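Side-chain contacts in diol-dehydratase (Roseburia inulinivorans, PDB 5I2A), which probably dehydrates 1,2-propanediol as a lyase of the B12-independent, glycyl radical type: residues A[16-21]-A[316-321]; A[71-76]-A[309-314]. All blocks are in the same frame, centred on the assembly; numbering follows the deposited sequence.

Contact 1 of 2, residues A[16-21]-A[316-321]; sequences KRLVDH and IDCIWV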
loop_
_atom_site.group_PDB
_atom_site.type_symbol
_atom_site.label_atom_id
_atom_site.label_comp_id
_atom_site.label_asym_id
_atom_site.label_seq_id
_atom_site.Cartn_x
_atom_site.Cartn_y
_atom_site.Cartn_z
ATOM N N LYS A 16 45.603 -12.669 14.461
ATOM C CA LYS A 16 46.337 -11.804 13.545
ATOM C C LYS A 16 46.285 -12.319 12.108
ATOM O O LYS A 16 46.241 -11.532 11.157
ATOM C CB LYS A 16 47.797 -11.653 13.987
ATOM C CG LYS A 16 48.619 -10.790 13.040
ATOM C CD LYS A 16 49.994 -10.481 13.618
ATOM C CE LYS A 16 50.639 -9.316 12.885
ATOM N NZ LYS A 16 50.913 -9.645 11.465
ATOM N N ARG A 17 46.278 -13.636 11.939
ATOM C CA ARG A 17 46.199 -14.182 10.589
ATOM C C ARG A 17 44.803 -13.954 9.994
ATOM O O ARG A 17 44.672 -13.660 8.807
ATOM C CB ARG A 17 46.568 -15.672 10.579
ATOM C CG ARG A 17 48.025 -15.941 11.069
ATOM C CD ARG A 17 48.495 -17.353 10.714
ATOM N NE ARG A 17 47.792 -18.368 11.484
ATOM C CZ ARG A 17 48.185 -18.810 12.674
ATOM N NH1 ARG A 17 49.290 -18.330 13.225
ATOM N NH2 ARG A 17 47.483 -19.738 13.310
ATOM N N LEU A 18 43.768 -14.090 10.818
ATOM C CA LEU A 18 42.410 -13.765 10.374
ATOM C C LEU A 18 42.344 -12.318 9.922
ATOM O O LEU A 18 41.780 -12.014 8.874
ATOM C CB LEU A 18 41.385 -14.005 11.483
ATOM C CG LEU A 18 41.233 -15.467 11.873
ATOM C CD1 LEU A 18 40.385 -15.605 13.131
ATOM C CD2 LEU A 18 40.640 -16.261 10.715
ATOM N N VAL A 19 42.932 -11.432 10.718
ATOM C CA VAL A 19 42.894 -10.007 10.422
ATOM C C VAL A 19 43.622 -9.654 9.117
ATOM O O VAL A 19 43.062 -8.975 8.248
ATOM C CB VAL A 19 43.481 -9.191 11.583
ATOM C CG1 VAL A 19 43.762 -7.775 11.144
ATOM C CG2 VAL A 19 42.515 -9.202 12.766
ATOM N N ASP A 20 44.855 -10.132 8.970
ATOM C CA ASP A 20 45.643 -9.842 7.773
ATOM C C ASP A 20 44.940 -10.334 6.511
ATOM O O ASP A 20 45.017 -9.703 5.466
ATOM C CB ASP A 20 47.036 -10.479 7.869
ATOM C CG ASP A 20 47.906 -9.827 8.930
ATOM O OD1 ASP A 20 47.650 -8.662 9.300
ATOM O OD2 ASP A 20 48.848 -10.484 9.392
ATOM N N HIS A 21 44.265 -11.468 6.611
ATOM C CA HIS A 21 43.522 -11.982 5.470
ATOM C C HIS A 21 42.407 -11.009 5.039
ATOM O O HIS A 21 42.218 -10.787 3.848
ATOM C CB HIS A 21 42.937 -13.354 5.779
ATOM C CG HIS A 21 42.187 -13.956 4.632
ATOM N ND1 HIS A 21 42.801 -14.336 3.458
ATOM C CD2 HIS A 21 40.866 -14.220 4.469
ATOM C CE1 HIS A 21 41.896 -14.827 2.628
ATOM N NE2 HIS A 21 40.713 -14.765 3.216
ATOM N N ILE A 316 35.135 -14.992 20.789
ATOM C CA ILE A 316 34.719 -13.602 20.771
ATOM C C ILE A 316 35.626 -12.790 19.838
ATOM O O ILE A 316 35.144 -11.977 19.038
ATOM C CB ILE A 316 34.724 -13.008 22.187
ATOM C CG1 ILE A 316 33.665 -13.709 23.045
ATOM C CG2 ILE A 316 34.464 -11.518 22.135
ATOM C CD1 ILE A 316 33.694 -13.307 24.526
ATOM N N ASP A 317 36.934 -13.032 19.922
ATOM C CA ASP A 317 37.879 -12.393 19.018
ATOM C C ASP A 317 37.516 -12.691 17.557
ATOM O O ASP A 317 37.599 -11.817 16.690
ATOM C CB ASP A 317 39.317 -12.849 19.299
ATOM C CG ASP A 317 39.867 -12.312 20.617
ATOM O OD1 ASP A 317 39.192 -11.497 21.283
ATOM O OD2 ASP A 317 40.990 -12.708 20.987
ATOM N N CYS A 318 37.122 -13.932 17.292
ATOM C CA CYS A 318 36.722 -14.319 15.944
ATOM C C CYS A 318 35.487 -13.521 15.476
ATOM O O CYS A 318 35.416 -13.106 14.321
ATOM C CB CYS A 318 36.452 -15.825 15.876
ATOM S SG CYS A 318 37.972 -16.862 15.772
ATOM N N ILE A 319 34.533 -13.299 16.377
ATOM C CA ILE A 319 33.352 -12.502 16.049
ATOM C C ILE A 319 33.740 -11.049 15.756
ATOM O O ILE A 319 33.237 -10.461 14.808
ATOM C CB ILE A 319 32.306 -12.557 17.170
ATOM C CG1 ILE A 319 31.698 -13.955 17.229
ATOM C CG2 ILE A 319 31.197 -11.494 16.968
ATOM C CD1 ILE A 319 30.808 -14.163 18.410
ATOM N N TRP A 320 34.663 -10.502 16.546
ATOM C CA TRP A 320 35.159 -9.153 16.310
ATOM C C TRP A 320 35.761 -9.072 14.910
ATOM O O TRP A 320 35.513 -8.109 14.180
ATOM C CB TRP A 320 36.177 -8.765 17.371
ATOM C CG TRP A 320 35.663 -7.971 18.567
ATOM C CD1 TRP A 320 36.240 -6.853 19.117
ATOM C CD2 TRP A 320 34.472 -8.219 19.337
ATOM N NE1 TRP A 320 35.506 -6.421 20.192
ATOM C CE2 TRP A 320 34.418 -7.235 20.350
ATOM C CE3 TRP A 320 33.457 -9.181 19.280
ATOM C CZ2 TRP A 320 33.394 -7.190 21.294
ATOM C CZ3 TRP A 320 32.440 -9.128 20.221
ATOM C CH2 TRP A 320 32.418 -8.141 21.210
ATOM N N VAL A 321 36.521 -10.090 14.513
ATOM C CA VAL A 321 37.082 -10.078 13.160
ATOM C C VAL A 321 35.968 -10.120 12.107
ATOM O O VAL A 321 35.964 -9.329 11.165
ATOM C CB VAL A 321 38.066 -11.252 12.925
ATOM C CG1 VAL A 321 38.483 -11.314 11.465
ATOM C CG2 VAL A 321 39.296 -11.088 13.818
#

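Contact 2 of 2, residues A[71-76]-A[309-314]; sequences EELIVG and REYAQE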
loop_
_atom_site.group_PDB
_atom_site.type_symbol
_atom_site.label_atom_id
_atom_site.label_comp_id
_atom_site.label_asym_id
_atom_site.label_seq_id
_atom_site.Cartn_x
_atom_site.Cartn_y
_atom_site.Cartn_z
ATOM N N GLU A 71 41.013 -20.734 8.658
ATOM C CA GLU A 71 41.099 -20.740 10.120
ATOM C C GLU A 71 39.881 -20.168 10.848
ATOM O O GLU A 71 39.883 -20.094 12.074
ATOM C CB GLU A 71 42.354 -19.987 10.587
ATOM C CG GLU A 71 43.668 -20.611 10.105
ATOM C CD GLU A 71 44.877 -20.069 10.845
ATOM O OE1 GLU A 71 45.125 -20.511 11.978
ATOM O OE2 GLU A 71 45.568 -19.193 10.299
ATOM N N GLU A 72 38.846 -19.768 10.113
ATOM C CA GLU A 72 37.640 -19.261 10.766
ATOM C C GLU A 72 37.066 -20.299 11.722
ATOM O O GLU A 72 37.007 -21.478 11.395
ATOM C CB GLU A 72 36.583 -18.855 9.728
ATOM C CG GLU A 72 36.794 -17.471 9.149
ATOM C CD GLU A 72 35.635 -17.013 8.273
ATOM O OE1 GLU A 72 34.951 -17.883 7.688
ATOM O OE2 GLU A 72 35.430 -15.784 8.159
ATOM N N LEU A 73 36.685 -19.865 12.917
ATOM C CA LEU A 73 35.907 -20.717 13.811
ATOM C C LEU A 73 34.415 -20.385 13.670
ATOM O O LEU A 73 33.570 -21.279 13.628
ATOM C CB LEU A 73 36.353 -20.549 15.259
ATOM C CG LEU A 73 37.784 -21.011 15.602
ATOM C CD1 LEU A 73 38.119 -20.671 17.043
ATOM C CD2 LEU A 73 37.950 -22.511 15.357
ATOM N N ILE A 74 34.113 -19.090 13.629
ATOM C CA ILE A 74 32.766 -18.591 13.345
ATOM C C ILE A 74 32.685 -18.307 11.860
ATOM O O ILE A 74 33.519 -17.573 11.322
ATOM C CB ILE A 74 32.443 -17.300 14.141
ATOM C CG1 ILE A 74 32.618 -17.542 15.637
ATOM C CG2 ILE A 74 31.025 -16.778 13.809
ATOM C CD1 ILE A 74 31.686 -18.597 16.214
ATOM N N VAL A 75 31.714 -18.903 11.187
ATOM C CA VAL A 75 31.639 -18.783 9.734
ATOM C C VAL A 75 30.401 -18.012 9.272
ATOM O O VAL A 75 29.423 -17.864 10.013
ATOM C CB VAL A 75 31.658 -20.177 9.063
ATOM C CG1 VAL A 75 32.882 -20.967 9.553
ATOM C CG2 VAL A 75 30.378 -20.945 9.371
ATOM N N GLY A 76 30.460 -17.532 8.039
ATOM C CA GLY A 76 29.395 -16.735 7.464
ATOM C C GLY A 76 30.003 -15.522 6.788
ATOM O O GLY A 76 30.474 -14.599 7.438
ATOM N N ARG A 309 38.118 -20.295 29.459
ATOM C CA ARG A 309 38.160 -18.859 29.241
ATOM C C ARG A 309 38.935 -18.530 27.961
ATOM O O ARG A 309 38.571 -17.622 27.209
ATOM C CB ARG A 309 38.780 -18.154 30.443
ATOM C CG ARG A 309 37.841 -18.090 31.646
ATOM C CD ARG A 309 38.526 -17.541 32.880
ATOM N NE ARG A 309 38.265 -16.118 33.079
ATOM C CZ ARG A 309 39.204 -15.187 33.015
ATOM N NH1 ARG A 309 40.447 -15.547 32.763
ATOM N NH2 ARG A 309 38.910 -13.910 33.209
ATOM N N GLU A 310 39.985 -19.291 27.701
ATOM C CA GLU A 310 40.839 -19.009 26.558
ATOM C C GLU A 310 40.089 -19.230 25.244
ATOM O O GLU A 310 40.235 -18.451 24.303
ATOM C CB GLU A 310 42.110 -19.874 26.590
ATOM C CG GLU A 310 43.160 -19.436 27.606
ATOM C CD GLU A 310 42.682 -19.604 29.034
ATOM O OE1 GLU A 310 42.937 -18.711 29.866
ATOM O OE2 GLU A 310 42.035 -20.629 29.315
ATOM N N TYR A 311 39.307 -20.299 25.173
ATOM C CA TYR A 311 38.588 -20.605 23.945
ATOM C C TYR A 311 37.421 -19.646 23.753
ATOM O O TYR A 311 37.119 -19.245 22.624
ATOM C CB TYR A 311 38.082 -22.046 23.942
ATOM C CG TYR A 311 37.505 -22.456 22.606
ATOM C CD1 TYR A 311 38.288 -22.437 21.457
ATOM C CD2 TYR A 311 36.181 -22.860 22.491
ATOM C CE1 TYR A 311 37.775 -22.817 20.234
ATOM C CE2 TYR A 311 35.656 -23.240 21.268
ATOM C CZ TYR A 311 36.457 -23.212 20.147
ATOM O OH TYR A 311 35.940 -23.572 18.935
ATOM N N ALA A 312 36.775 -19.289 24.858
ATOM C CA ALA A 312 35.711 -18.294 24.832
ATOM C C ALA A 312 36.229 -16.964 24.284
ATOM O O ALA A 312 35.572 -16.339 23.458
ATOM C CB ALA A 312 35.118 -18.101 26.215
ATOM N N GLN A 313 37.409 -16.547 24.739
ATOM C CA GLN A 313 38.017 -15.308 24.272
ATOM C C GLN A 313 38.342 -15.425 22.795
ATOM O O GLN A 313 38.149 -14.479 22.034
ATOM C CB GLN A 313 39.289 -14.969 25.055
ATOM C CG GLN A 313 39.888 -13.610 24.688
ATOM C CD GLN A 313 39.006 -12.446 25.154
ATOM O OE1 GLN A 313 38.707 -12.312 26.341
ATOM N NE2 GLN A 313 38.576 -11.615 24.213
ATOM N N GLU A 314 38.833 -16.591 22.390
ATOM C CA GLU A 314 39.178 -16.802 20.995
ATOM C C GLU A 314 37.931 -16.693 20.109
ATOM O O GLU A 314 37.977 -16.104 19.027
ATOM C CB GLU A 314 39.848 -18.163 20.792
ATOM C CG GLU A 314 40.437 -18.324 19.389
ATOM C CD GLU A 314 41.172 -19.651 19.202
ATOM O OE1 GLU A 314 40.898 -20.592 19.963
ATOM O OE2 GLU A 314 42.006 -19.746 18.286
#

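Contact 1 of 2, residues A[16-21]-A[316-321]
Leu18 lies against Val321 and Cys318 where helix 14-22 runs beside helix 309-323. The two segments are almost parallel, 8° between their N-to-C directions, and their axes approach to 10.1 Å. Leu18 can be followed outward. Its CB, which points toward the other helix, meets the methyl CG1 of Val321 at 4.0 Å. CG stands beside the backbone N and anti to the carbonyl carbon (chi1 -66°), which carries the tip past Val321 to Cys318, one turn earlier in the facing helix. There the methyl CD1 rests on the sulfur, with 3.8 Å between Leu18 CD1 and Cys318 SG. The second methyl, CD2, meets the backbone at Glu71 and Glu72 instead.

Val321 serves two neighbours with its two branches: CG1 goes to Leu18, while CG2 reaches the next residue, Val19, through a methyl-to-methyl contact of 3.9 Å between Val321 CG2 and Val19 CG2. These two valine side chains cross obliquely. Val19 is partly exposed, and a bound PEG molecule, probably from the crystallisation liquor, lies about 4 Å from its side chain. On the outward side of helix 14-22, Lys16 NZ and Asp20 OD2 form a salt bridge of 3.0 Å one turn apart, through the syn lone pair of the carboxylate oxygen.

No hydrogen bond or salt bridge joins the two segments. In this near-parallel pairing of an N-terminal helix with helix 309-323, inside the pyruvate formate lyase-like region, methyl groups, a methylene and a thiol sulfur make the whole interface, so its hold rests on dispersion and the exclusion of water.

Contact 2 of 2, residues A[71-76]-A[309-314]
Leu73 reaches across from the loop to helix 309-323 and places one methyl, CD1, against both Tyr311 and Glu314. The apolar pair comes first. Leu73 CD1 is 3.9 Å from Tyr311 CE1 and approaches the ring obliquely, close enough to its phenol end that the oxygen Tyr311 OH is 4.1 Å away. The leucine and the tyrosine extend toward each other from opposite directions. With Glu314 the same methyl makes a van der Waals contact, Leu73 CD1 lying 4.0 Å from Glu314 CG on the stem and 3.9 Å from Glu314 CD of the carboxylate group, and the two side chains cross at about a right angle. Tyr311 and Glu314 stand one helical turn apart, and each holds its CG anti to the backbone N (chi1 -172° and -170°), which brings both ends to the same leucine methyl.

The polar bonds all lead elsewhere. Tyr311 OH is hydrogen-bonded to Gln263 of helix 262-279, and Glu314 OE2 takes a hydrogen bond from Ser12 as well as a salt bridge from Arg14 NE. An alanine in place of Glu314 would probably leave Arg14 without this charged mate and strip one wall from the methyl of Leu73. The loop has polar links of its own: Lys322 NZ, near the far end of helix 309-323, is hydrogen-bonded to Gly76 O and salt-bridged to Glu72 OE2.

The arrangement is a loop-to-helix contact, in which an irregular segment between helices 49-63 and 94-97 lays a single leucine on the first turns of helix 309-323, within the pyruvate formate lyase-like part of the chain.

How the contacts relate
Both contacts draw on helix 309-323, contact 2 on its first turns and contact 1 further along, with centres 9 Å apart. Contact 1 is the more buried, helix against helix and wholly apolar; contact 2 is partly buried, loop against helix, and mixes a leucine methyl with side chains whose polar ends are bonded to other parts of the chain. They also join directly. Cys318 SG lies 4.0 Å from Leu73 CD1, continuing the apolar patch from one into the other, and Arg17 NE forms a 2.7 Å salt bridge with Glu71 OE2, tying helix 14-22 to the loop. Along the sequence, contact 2 is nested within the span closed by contact 1.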